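Local coordinates for protein Cj0977 (Campylobacter jejuni, PDB 3BNV) that is of unknown function but is a sigma28-regulated, nonflagellar virulence factor built on a hot-dog fold, at residues Ser19-Glu24 with Ile40-Asn45; Leu25-Glu30 with Ala78-Asn83; Lys48-Thr53 with Gly103-Leu108; Asp122-Gly127 with Glu136-Val141. All blocks are in the same frame, centred on the assembly; numbering follows the deposited sequence.

Contact 1. Residues Ser19-Glu24 with Ile40-Asn45; sequences SRVRAE and IEIDKN
V21 and I42 meet through methyls set by their first torsions. V21 CG1 lies anti to its own carbonyl carbon (chi1 -68°) and is brought over strand 38-43. I42 CG1 sits between the backbone N and the carbonyl carbon (chi1 81°), which leaves CG2 beside the backbone N and facing the helix. V21 CG1 touches I42 CG2 at 3.9 Å. The same V21 methyl rests on the strand backbone, 3.8 Å from E41 N. V21 CG1 thus rests on the backbone of I40 and E41 and on the I42 methyl.

E24 adds a second, more exposed touch. It runs past I42 in the opposite direction, its chain extended beyond CG. E24 CB lies 3.9 Å from I42 CD1, and E24 OE1 lies 3.8 Å from I42 CG1. This is the aliphatic flank of I42 against a carboxylate, not a polar pairing. No hydrogen bond joins the two segments. The contact is small and rests on van der Waals packing.

I42 also packs on L25 and N83, so its side chain reaches the end of helix 67-82. On the neighbouring strand, K48 faces both I40 and E41, a classic beta bulge. Helix 15-22 thus packs, through V21, against strand 38-43, an outermost strand within this chain of the antiparallel hot-dog sheet.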
loop_
_atom_site.group_PDB
_atom_site.type_symbol
_atom_site.label_atom_id
_atom_site.label_comp_id
_atom_site.label_asym_id
_atom_site.label_seq_id
_atom_site.Cartn_x
_atom_site.Cartn_y
_atom_site.Cartn_z
ATOM N N SER A 19 19.576 -5.092 -14.111
ATOM C CA SER A 19 19.624 -6.521 -14.377
ATOM C C SER A 19 20.412 -7.270 -13.288
ATOM O O SER A 19 20.185 -8.455 -13.036
ATOM C CB SER A 19 20.241 -6.785 -15.742
ATOM O OG SER A 19 19.371 -6.370 -16.770
ATOM N N ARG A 20 21.335 -6.564 -12.641
ATOM C CA ARG A 20 22.128 -7.142 -11.563
ATOM C C ARG A 20 21.281 -7.473 -10.334
ATOM O O ARG A 20 21.417 -8.557 -9.761
ATOM C CB ARG A 20 23.287 -6.212 -11.192
ATOM C CG ARG A 20 24.374 -6.876 -10.389
ATOM C CD ARG A 20 25.668 -6.084 -10.407
ATOM N NE ARG A 20 26.315 -6.040 -11.714
ATOM C CZ ARG A 20 27.081 -7.010 -12.222
ATOM N NH1 ARG A 20 27.290 -8.139 -11.550
ATOM N NH2 ARG A 20 27.639 -6.851 -13.418
ATOM N N VAL A 21 20.425 -6.536 -9.921
ATOM C CA VAL A 21 19.462 -6.824 -8.877
ATOM C C VAL A 21 18.510 -7.939 -9.295
ATOM O O VAL A 21 18.359 -8.908 -8.569
ATOM C CB VAL A 21 18.631 -5.589 -8.454
ATOM C CG1 VAL A 21 19.494 -4.539 -7.729
ATOM C CG2 VAL A 21 17.921 -4.991 -9.662
ATOM N N ARG A 22 17.873 -7.817 -10.456
ATOM C CA ARG A 22 16.918 -8.846 -10.895
ATOM C C ARG A 22 17.505 -10.225 -10.653
ATOM O O ARG A 22 16.836 -11.114 -10.115
ATOM C CB ARG A 22 16.549 -8.708 -12.376
ATOM C CG ARG A 22 15.315 -7.881 -12.699
ATOM C CD ARG A 22 14.930 -8.050 -14.172
ATOM N NE ARG A 22 14.158 -6.913 -14.681
ATOM C CZ ARG A 22 14.132 -6.520 -15.961
ATOM N NH1 ARG A 22 14.837 -7.160 -16.892
ATOM N NH2 ARG A 22 13.399 -5.465 -16.314
ATOM N N ALA A 23 18.767 -10.393 -11.030
ATOM C CA ALA A 23 19.463 -11.671 -10.831
ATOM C C ALA A 23 19.674 -12.035 -9.364
ATOM O O ALA A 23 19.946 -13.177 -9.065
ATOM C CB ALA A 23 20.793 -11.678 -11.568
ATOM N N GLU A 24 19.546 -11.070 -8.457
ATOM C CA GLU A 24 19.756 -11.319 -7.023
ATOM C C GLU A 24 18.472 -11.341 -6.195
ATOM O O GLU A 24 18.457 -11.871 -5.091
ATOM C CB GLU A 24 20.686 -10.262 -6.413
ATOM C CG GLU A 24 22.176 -10.546 -6.533
ATOM C CD GLU A 24 23.007 -9.260 -6.542
ATOM O OE1 GLU A 24 23.063 -8.583 -5.495
ATOM O OE2 GLU A 24 23.599 -8.925 -7.596
ATOM N N ILE A 40 16.762 -0.969 -7.454
ATOM C CA ILE A 40 17.756 -0.263 -8.255
ATOM C C ILE A 40 19.146 -0.529 -7.652
ATOM O O ILE A 40 20.174 -0.310 -8.280
ATOM C CB ILE A 40 17.358 1.252 -8.191
ATOM C CG1 ILE A 40 17.744 2.032 -9.393
ATOM C CG2 ILE A 40 18.018 1.987 -7.061
ATOM C CD1 ILE A 40 17.884 3.491 -8.980
ATOM N N GLU A 41 19.146 -1.012 -6.415
ATOM C CA GLU A 41 20.363 -1.381 -5.718
ATOM C C GLU A 41 20.023 -2.203 -4.481
ATOM O O GLU A 41 19.011 -1.956 -3.802
ATOM C CB GLU A 41 21.166 -0.145 -5.339
ATOM C CG GLU A 41 22.265 -0.421 -4.364
ATOM C CD GLU A 41 23.241 0.736 -4.231
ATOM O OE1 GLU A 41 24.318 0.497 -3.628
ATOM O OE2 GLU A 41 22.947 1.863 -4.730
ATOM N N ILE A 42 20.845 -3.213 -4.214
ATOM C CA ILE A 42 20.673 -3.992 -2.991
ATOM C C ILE A 42 22.000 -4.419 -2.431
ATOM O O ILE A 42 22.992 -4.429 -3.120
ATOM C CB ILE A 42 19.771 -5.230 -3.134
ATOM C CG1 ILE A 42 20.536 -6.395 -3.728
ATOM C CG2 ILE A 42 18.557 -4.935 -3.974
ATOM C CD1 ILE A 42 19.714 -7.664 -3.662
ATOM N N ASP A 43 21.996 -4.745 -1.154
ATOM C CA ASP A 43 23.190 -5.118 -0.424
ATOM C C ASP A 43 22.676 -5.716 0.879
ATOM O O ASP A 43 21.461 -5.714 1.157
ATOM C CB ASP A 43 24.023 -3.862 -0.124
ATOM C CG ASP A 43 25.547 -4.123 -0.078
ATOM O OD1 ASP A 43 26.299 -3.122 -0.114
ATOM O OD2 ASP A 43 26.012 -5.297 -0.013
ATOM N N LYS A 44 23.593 -6.210 1.692
ATOM C CA LYS A 44 23.229 -6.695 3.011
ATOM C C LYS A 44 22.439 -5.623 3.779
ATOM O O LYS A 44 22.952 -4.514 4.005
ATOM C CB LYS A 44 24.497 -7.042 3.783
ATOM C CG LYS A 44 24.237 -7.555 5.166
ATOM C CD LYS A 44 23.471 -8.846 5.107
ATOM C CE LYS A 44 23.856 -9.761 6.256
ATOM N NZ LYS A 44 23.119 -9.413 7.502
ATOM N N ASN A 45 21.203 -5.937 4.172
ATOM C CA ASN A 45 20.435 -5.028 5.028
ATOM C C ASN A 45 20.085 -3.718 4.362
ATOM O O ASN A 45 19.801 -2.728 5.041
ATOM C CB ASN A 45 21.178 -4.725 6.335
ATOM C CG ASN A 45 21.014 -5.836 7.377
ATOM O OD1 ASN A 45 20.025 -6.579 7.366
ATOM N ND2 ASN A 45 21.982 -5.951 8.274
#

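Contact 2. Residues Leu25-Glu30 with Ala78-Asn83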
loop_
_atom_site.group_PDB
_atom_site.type_symbol
_atom_site.label_atom_id
_atom_site.label_comp_id
_atom_site.label_asym_id
_atom_site.label_seq_id
_atom_site.Cartn_x
_atom_site.Cartn_y
_atom_site.Cartn_z
ATOM N N LEU A 25 17.406 -10.734 -6.704
ATOM C CA LEU A 25 16.200 -10.558 -5.912
ATOM C C LEU A 25 15.456 -11.881 -5.756
ATOM O O LEU A 25 15.043 -12.493 -6.738
ATOM C CB LEU A 25 15.302 -9.499 -6.558
ATOM C CG LEU A 25 14.776 -8.368 -5.681
ATOM C CD1 LEU A 25 13.999 -8.950 -4.568
ATOM C CD2 LEU A 25 15.937 -7.604 -5.102
ATOM N N LEU A 26 15.295 -12.322 -4.513
ATOM C CA LEU A 26 14.560 -13.552 -4.216
ATOM C C LEU A 26 13.128 -13.242 -3.795
ATOM O O LEU A 26 12.254 -14.105 -3.874
ATOM C CB LEU A 26 15.264 -14.374 -3.121
ATOM C CG LEU A 26 16.576 -15.106 -3.450
ATOM C CD1 LEU A 26 17.326 -15.559 -2.204
ATOM C CD2 LEU A 26 16.313 -16.293 -4.354
ATOM N N THR A 27 12.895 -12.011 -3.355
ATOM C CA THR A 27 11.608 -11.625 -2.782
ATOM C C THR A 27 10.634 -11.116 -3.828
ATOM O O THR A 27 11.027 -10.467 -4.775
ATOM C CB THR A 27 11.789 -10.524 -1.705
ATOM O OG1 THR A 27 10.568 -10.330 -0.975
ATOM C CG2 THR A 27 12.176 -9.229 -2.343
ATOM N N CYS A 28 9.354 -11.402 -3.656
ATOM C CA CYS A 28 8.328 -10.867 -4.559
ATOM C C CYS A 28 8.668 -11.018 -6.045
ATOM O O CYS A 28 8.576 -10.059 -6.813
ATOM C CB CYS A 28 8.038 -9.400 -4.214
ATOM S SG CYS A 28 7.618 -9.152 -2.450
ATOM N N PRO A 29 9.023 -12.236 -6.466
ATOM C CA PRO A 29 9.515 -12.408 -7.830
ATOM C C PRO A 29 8.477 -12.010 -8.865
ATOM O O PRO A 29 8.823 -11.723 -10.024
ATOM C CB PRO A 29 9.778 -13.916 -7.923
ATOM C CG PRO A 29 8.990 -14.519 -6.790
ATOM C CD PRO A 29 8.941 -13.502 -5.718
ATOM N N GLU A 30 7.213 -11.992 -8.457
ATOM C CA GLU A 30 6.132 -11.911 -9.426
ATOM C C GLU A 30 5.422 -10.580 -9.351
ATOM O O GLU A 30 4.444 -10.354 -10.046
ATOM C CB GLU A 30 5.158 -13.050 -9.153
ATOM C CG GLU A 30 4.312 -13.392 -10.317
ATOM C CD GLU A 30 5.050 -14.231 -11.335
ATOM O OE1 GLU A 30 6.301 -14.186 -11.363
ATOM O OE2 GLU A 30 4.369 -14.938 -12.103
ATOM N N ALA A 78 11.428 -2.419 1.369
ATOM C CA ALA A 78 11.695 -3.036 2.678
ATOM C C ALA A 78 12.005 -4.516 2.533
ATOM O O ALA A 78 12.981 -5.021 3.088
ATOM C CB ALA A 78 10.517 -2.879 3.619
ATOM N N GLN A 79 11.159 -5.236 1.809
ATOM C CA GLN A 79 11.424 -6.647 1.627
ATOM C C GLN A 79 12.698 -6.868 0.846
ATOM O O GLN A 79 13.426 -7.794 1.132
ATOM C CB GLN A 79 10.262 -7.358 0.957
ATOM C CG GLN A 79 8.986 -7.360 1.780
ATOM C CD GLN A 79 8.055 -8.449 1.340
ATOM O OE1 GLN A 79 8.339 -9.620 1.544
ATOM N NE2 GLN A 79 6.952 -8.086 0.712
ATOM N N ALA A 80 13.008 -6.006 -0.118
ATOM C CA ALA A 80 14.244 -6.197 -0.864
ATOM C C ALA A 80 15.485 -6.033 0.014
ATOM O O ALA A 80 16.522 -6.620 -0.267
ATOM C CB ALA A 80 14.299 -5.284 -2.015
ATOM N N SER A 81 15.373 -5.248 1.077
ATOM C CA SER A 81 16.498 -5.010 1.977
ATOM C C SER A 81 16.869 -6.249 2.773
ATOM O O SER A 81 17.970 -6.349 3.268
ATOM C CB SER A 81 16.178 -3.883 2.953
ATOM O OG SER A 81 15.230 -4.311 3.909
ATOM N N ILE A 82 15.925 -7.172 2.926
ATOM C CA ILE A 82 16.165 -8.436 3.607
ATOM C C ILE A 82 16.441 -9.534 2.590
ATOM O O ILE A 82 17.257 -10.407 2.813
ATOM C CB ILE A 82 14.912 -8.853 4.387
ATOM C CG1 ILE A 82 14.591 -7.775 5.414
ATOM C CG2 ILE A 82 15.110 -10.250 5.038
ATOM C CD1 ILE A 82 15.841 -7.253 6.090
ATOM N N ASN A 83 15.723 -9.492 1.473
ATOM C CA ASN A 83 15.946 -10.404 0.350
ATOM C C ASN A 83 15.875 -11.895 0.674
ATOM O O ASN A 83 16.741 -12.669 0.280
ATOM C CB ASN A 83 17.280 -10.129 -0.356
ATOM C CG ASN A 83 17.312 -10.722 -1.752
ATOM O OD1 ASN A 83 16.267 -10.963 -2.344
ATOM N ND2 ASN A 83 18.495 -10.945 -2.284
#
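N83 and L26 meet where helix 67-82, the long central helix of the hot-dog fold, comes to its end. N83 is the first residue to leave the helical conformation, and its phi is positive. The loop after helix 15-22 passes this helix end. N83 CG is anti to the backbone N (chi1 -161°), which sends CG out to the loop side. N83 OD1 accepts from L26 N at 2.7 Å. The bond is nearly straight, 175° at the hydrogen, and uses an in-plane lone pair of OD1. L26 CB lies beside the same oxygen, 3.6 Å from N83 OD1. N83 ND2 donates to E24 O. One amide thus grips the backbone before and after L25.

An apolar contact fills in beside it. L25 CD2 lies 4.2 Å from A80 CB.

Q79, one turn before N83, crosses T27 at about a right angle. Its OE1 is bonded to S87 OG, while its NE2 has a weak bond to N75 OD1. F66 of the second subunit packs on both Q79 and C28. Here C28 SG lies 3.4 Å from Q79 NE2.

Contact 3. Residues Lys48-Thr53 with Gly103-Leu108; sequences KSILIT and GDVLEL
L51 and L106 form the apolar centre, on the sheet face that looks to helix 67-82. Both have CG anti to the backbone N (chi1 -180° and 178°), and the two chains cross obliquely. L51 CB meets L106 CB at 4.1 Å, and L51 CD2 meets L106 CD2 at the same distance. L108 extends this patch, its CD1 4.4 Å from L51 CB. L108 CD1 also lies 3.4 Å from S49 OG. I70 packs on L106, and A73 and V77 on L108. On the other face I50 CD1 lies 4.2 Å from V105 CG2, and Y12 packs on V105.

The strands run antiparallel. S49 with L108 and L51 with L106 are hydrogen-bonded pairs, each with two bonds. I50 with E107 and I52 with V105 are the non-hydrogen-bonded pairs.

The polar edge is at T53. D104 O takes two donors, T53 N at 3.2 Å and T53 OG1 at 3.0 Å. T53 OG1 also accepts from G103 N at 2.8 Å, with a bent angle of 137°. D104 turns its carboxylate elsewhere, OD2 accepting from K101 N. One hydroxyl, acting as donor and acceptor, thus ties the turn before strand 105-112 to the end of strand 46-52.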
loop_
_atom_site.group_PDB
_atom_site.type_symbol
_atom_site.label_atom_id
_atom_site.label_comp_id
_atom_site.label_asym_id
_atom_site.label_seq_id
_atom_site.Cartn_x
_atom_site.Cartn_y
_atom_site.Cartn_z
ATOM N N LYS A 48 17.606 0.058 -2.493
ATOM C CA LYS A 48 17.211 1.356 -3.047
ATOM C C LYS A 48 16.224 1.134 -4.187
ATOM O O LYS A 48 16.421 0.244 -5.012
ATOM C CB LYS A 48 18.440 2.084 -3.571
ATOM C CG LYS A 48 18.354 3.602 -3.522
ATOM C CD LYS A 48 19.606 4.269 -4.141
ATOM C CE LYS A 48 19.638 5.800 -3.886
ATOM N NZ LYS A 48 21.038 6.413 -3.869
ATOM N N SER A 49 15.146 1.905 -4.236
ATOM C CA SER A 49 14.179 1.705 -5.324
ATOM C C SER A 49 13.654 3.002 -5.893
ATOM O O SER A 49 13.877 4.070 -5.336
ATOM C CB SER A 49 13.031 0.796 -4.884
ATOM O OG SER A 49 12.074 1.496 -4.121
ATOM N N ILE A 50 12.993 2.922 -7.028
ATOM C CA ILE A 50 12.362 4.112 -7.544
ATOM C C ILE A 50 10.965 3.804 -8.026
ATOM O O ILE A 50 10.717 2.744 -8.569
ATOM C CB ILE A 50 13.210 4.880 -8.615
ATOM C CG1 ILE A 50 12.985 4.307 -9.984
ATOM C CG2 ILE A 50 14.693 5.021 -8.242
ATOM C CD1 ILE A 50 11.908 5.084 -10.682
ATOM N N LEU A 51 10.049 4.725 -7.770
ATOM C CA LEU A 51 8.677 4.594 -8.221
ATOM C C LEU A 51 8.390 5.740 -9.159
ATOM O O LEU A 51 8.435 6.901 -8.753
ATOM C CB LEU A 51 7.713 4.659 -7.043
ATOM C CG LEU A 51 6.218 4.531 -7.316
ATOM C CD1 LEU A 51 5.893 3.096 -7.631
ATOM C CD2 LEU A 51 5.368 4.979 -6.126
ATOM N N ILE A 52 8.140 5.431 -10.430
ATOM C CA ILE A 52 7.657 6.477 -11.314
ATOM C C ILE A 52 6.133 6.449 -11.303
ATOM O O ILE A 52 5.509 5.421 -11.589
ATOM C CB ILE A 52 8.303 6.471 -12.733
ATOM C CG1 ILE A 52 7.583 5.537 -13.672
ATOM C CG2 ILE A 52 9.741 6.075 -12.643
ATOM C CD1 ILE A 52 8.558 4.661 -14.529
ATOM N N THR A 53 5.543 7.570 -10.925
ATOM C CA THR A 53 4.100 7.629 -10.782
ATOM C C THR A 53 3.430 7.563 -12.153
ATOM O O THR A 53 3.934 8.122 -13.117
ATOM C CB THR A 53 3.650 8.897 -10.039
ATOM O OG1 THR A 53 3.977 10.054 -10.814
ATOM C CG2 THR A 53 4.340 8.977 -8.718
ATOM N N GLY A 103 3.626 12.388 -12.407
ATOM C CA GLY A 103 4.850 12.906 -13.011
ATOM C C GLY A 103 6.047 12.867 -12.065
ATOM O O GLY A 103 7.198 12.904 -12.490
ATOM N N ASP A 104 5.782 12.824 -10.769
ATOM C CA ASP A 104 6.861 12.730 -9.795
ATOM C C ASP A 104 7.513 11.361 -9.864
ATOM O O ASP A 104 6.840 10.362 -10.120
ATOM C CB ASP A 104 6.344 12.953 -8.365
ATOM C CG ASP A 104 6.187 14.424 -8.031
ATOM O OD1 ASP A 104 6.780 15.258 -8.746
ATOM O OD2 ASP A 104 5.490 14.745 -7.044
ATOM N N VAL A 105 8.820 11.305 -9.631
ATOM C CA VAL A 105 9.411 10.029 -9.325
ATOM C C VAL A 105 9.921 9.988 -7.889
ATOM O O VAL A 105 10.645 10.853 -7.436
ATOM C CB VAL A 105 10.454 9.551 -10.381
ATOM C CG1 VAL A 105 10.613 10.545 -11.457
ATOM C CG2 VAL A 105 11.780 9.180 -9.733
ATOM N N LEU A 106 9.494 8.967 -7.172
ATOM C CA LEU A 106 9.856 8.790 -5.794
ATOM C C LEU A 106 11.112 7.934 -5.692
ATOM O O LEU A 106 11.249 6.904 -6.369
ATOM C CB LEU A 106 8.711 8.100 -5.090
ATOM C CG LEU A 106 8.849 7.747 -3.619
ATOM C CD1 LEU A 106 8.812 9.013 -2.776
ATOM C CD2 LEU A 106 7.696 6.837 -3.270
ATOM N N GLU A 107 12.040 8.374 -4.852
ATOM C CA GLU A 107 13.272 7.639 -4.617
ATOM C C GLU A 107 13.259 7.061 -3.180
ATOM O O GLU A 107 13.244 7.802 -2.210
ATOM C CB GLU A 107 14.456 8.568 -4.859
ATOM C CG GLU A 107 14.492 9.086 -6.263
ATOM C CD GLU A 107 15.688 10.019 -6.563
ATOM O OE1 GLU A 107 15.420 11.225 -6.900
ATOM O OE2 GLU A 107 16.875 9.527 -6.459
ATOM N N LEU A 108 13.233 5.738 -3.047
ATOM C CA LEU A 108 13.168 5.121 -1.725
ATOM C C LEU A 108 14.493 4.466 -1.308
ATOM O O LEU A 108 15.182 3.877 -2.125
ATOM C CB LEU A 108 12.025 4.106 -1.665
ATOM C CG LEU A 108 10.660 4.606 -2.147
ATOM C CD1 LEU A 108 10.459 4.504 -3.662
ATOM C CD2 LEU A 108 9.529 3.873 -1.450
#

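Contact 4. Residues Asp122-Gly127 with Glu136-Val141; sequences DVKVVG and EGTIQV
V123 with I139 and V125 with G137 are hydrogen-bonded pairs of two antiparallel strands, their directions 152° apart. Each pair has two backbone bonds. V125 N to G137 O is the straighter of its pair, 2.7 Å and 178° at the hydrogen.

One face is apolar and lies under helix 67-82. V123 CG2 touches V141 CG2 at 3.9 Å. V125 CG2 reaches I139 CD1 at 4.3 Å. G137 has no side chain; V125 is bonded to it through backbone N and O. From the helix, A78 and S81 pack on V123, and A74 and V77 pack on V125.

The other face is mostly polar, V126 being the apolar exception. D122 and Q140 lie side by side and point the same way, both with CG anti to the carbonyl carbon. D122 OD1 is 3.4 Å from Q140 CG. Q140 NE2 gives D122 OD1 only a weak bond, at 3.5 Å. K124 bends at chi2 and chi4 and lies across the neighbouring strand. Its CE comes within 3.7 Å of E136 OE2. Its NZ stays 4.4 Å from E136 OE2, beyond a salt bridge, and crosses toward T138 OG1 at 3.7 Å. The E136 carboxylate has firmer partners in K133 and Y97.

The two strands form a beta hairpin, 120-129 with 132-143. Its two-faced character, apolar toward the helix and mostly polar away from it, fits the hot-dog fold.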
loop_
_atom_site.group_PDB
_atom_site.type_symbol
_atom_site.label_atom_id
_atom_site.label_comp_id
_atom_site.label_asym_id
_atom_site.label_seq_id
_atom_site.Cartn_x
_atom_site.Cartn_y
_atom_site.Cartn_z
ATOM N N ASP A 122 13.136 -5.261 11.589
ATOM C CA ASP A 122 12.581 -3.895 11.451
ATOM C C ASP A 122 13.338 -3.158 10.350
ATOM O O ASP A 122 14.556 -3.135 10.337
ATOM C CB ASP A 122 12.693 -3.126 12.788
ATOM C CG ASP A 122 12.005 -3.855 13.948
ATOM O OD1 ASP A 122 11.030 -4.599 13.693
ATOM O OD2 ASP A 122 12.431 -3.695 15.122
ATOM N N VAL A 123 12.615 -2.549 9.432
ATOM C CA VAL A 123 13.237 -1.868 8.307
ATOM C C VAL A 123 12.808 -0.409 8.245
ATOM O O VAL A 123 11.621 -0.094 8.284
ATOM C CB VAL A 123 12.859 -2.568 6.997
ATOM C CG1 VAL A 123 13.465 -1.825 5.786
ATOM C CG2 VAL A 123 13.298 -4.026 7.038
ATOM N N LYS A 124 13.785 0.481 8.159
ATOM C CA LYS A 124 13.515 1.911 8.115
ATOM C C LYS A 124 13.487 2.310 6.631
ATOM O O LYS A 124 14.442 2.049 5.891
ATOM C CB LYS A 124 14.609 2.637 8.908
ATOM C CG LYS A 124 14.122 3.720 9.827
ATOM C CD LYS A 124 13.288 4.765 9.028
ATOM C CE LYS A 124 12.810 5.963 9.899
ATOM N NZ LYS A 124 11.462 5.731 10.529
ATOM N N VAL A 125 12.371 2.867 6.177
ATOM C CA VAL A 125 12.242 3.295 4.787
ATOM C C VAL A 125 12.014 4.810 4.710
ATOM O O VAL A 125 11.291 5.383 5.533
ATOM C CB VAL A 125 11.056 2.620 4.088
ATOM C CG1 VAL A 125 11.124 2.848 2.584
ATOM C CG2 VAL A 125 11.006 1.122 4.408
ATOM N N VAL A 126 12.613 5.445 3.714
ATOM C CA VAL A 126 12.530 6.883 3.571
ATOM C C VAL A 126 12.298 7.150 2.090
ATOM O O VAL A 126 12.886 6.472 1.256
ATOM C CB VAL A 126 13.845 7.538 4.015
ATOM C CG1 VAL A 126 14.716 7.790 2.836
ATOM C CG2 VAL A 126 13.589 8.818 4.687
ATOM N N GLY A 127 11.419 8.099 1.752
ATOM C CA GLY A 127 11.144 8.415 0.341
ATOM C C GLY A 127 11.354 9.894 0.002
ATOM O O GLY A 127 10.970 10.782 0.768
ATOM N N GLU A 136 8.243 8.554 5.321
ATOM C CA GLU A 136 9.139 7.952 6.304
ATOM C C GLU A 136 8.356 6.824 7.002
ATOM O O GLU A 136 7.189 6.999 7.363
ATOM C CB GLU A 136 9.604 9.036 7.284
ATOM C CG GLU A 136 10.761 8.667 8.179
ATOM C CD GLU A 136 11.667 9.857 8.537
ATOM O OE1 GLU A 136 11.284 11.042 8.348
ATOM O OE2 GLU A 136 12.788 9.594 9.014
ATOM N N GLY A 137 8.974 5.663 7.153
ATOM C CA GLY A 137 8.268 4.563 7.774
ATOM C C GLY A 137 9.106 3.409 8.288
ATOM O O GLY A 137 10.236 3.188 7.851
ATOM N N THR A 138 8.536 2.672 9.229
ATOM C CA THR A 138 9.149 1.448 9.701
ATOM C C THR A 138 8.280 0.276 9.310
ATOM O O THR A 138 7.074 0.263 9.589
ATOM C CB THR A 138 9.254 1.405 11.216
ATOM O OG1 THR A 138 10.037 2.506 11.693
ATOM C CG2 THR A 138 9.938 0.134 11.606
ATOM N N ILE A 139 8.894 -0.737 8.717
ATOM C CA ILE A 139 8.146 -1.907 8.283
ATOM C C ILE A 139 8.725 -3.182 8.875
ATOM O O ILE A 139 9.925 -3.403 8.837
ATOM C CB ILE A 139 8.139 -1.970 6.761
ATOM C CG1 ILE A 139 7.325 -0.791 6.221
ATOM C CG2 ILE A 139 7.557 -3.252 6.290
ATOM C CD1 ILE A 139 7.149 -0.842 4.747
ATOM N N GLN A 140 7.871 -4.021 9.429
ATOM C CA GLN A 140 8.336 -5.237 10.063
ATOM C C GLN A 140 8.202 -6.412 9.101
ATOM O O GLN A 140 7.113 -6.761 8.706
ATOM C CB GLN A 140 7.548 -5.479 11.348
ATOM C CG GLN A 140 7.820 -4.488 12.479
ATOM C CD GLN A 140 7.065 -4.870 13.761
ATOM O OE1 GLN A 140 5.846 -5.116 13.728
ATOM N NE2 GLN A 140 7.790 -4.940 14.897
ATOM N N VAL A 141 9.337 -6.996 8.721
ATOM C CA VAL A 141 9.391 -8.123 7.797
ATOM C C VAL A 141 9.690 -9.404 8.565
ATOM O O VAL A 141 10.549 -9.420 9.400
ATOM C CB VAL A 141 10.523 -7.965 6.760
ATOM C CG1 VAL A 141 10.448 -9.086 5.734
ATOM C CG2 VAL A 141 10.494 -6.588 6.068
#

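Contacts 1, 3 and 4 all lie on the one antiparallel sheet, while contact 2 sits at the end of the helix packed on it. Contacts 1 and 2 are neighbours, their centres about 9 Å apart, and I42 CG2 meets L25 CD2 at 3.9 Å. Contact 1 joins contact 3 by adjacent strands, with a probable hydrogen bond from I40 N to K48 O at 2.7 Å. Contacts 3 and 4 are linked through neighbouring strands 105-112 and 120-129. Contact 2 reaches contact 4 where S81 OG packs on V123 CG1 at 3.6 Å. Contacts 2 and 3 lie on opposite sides of the chain's centre, their centres about 17 Å apart.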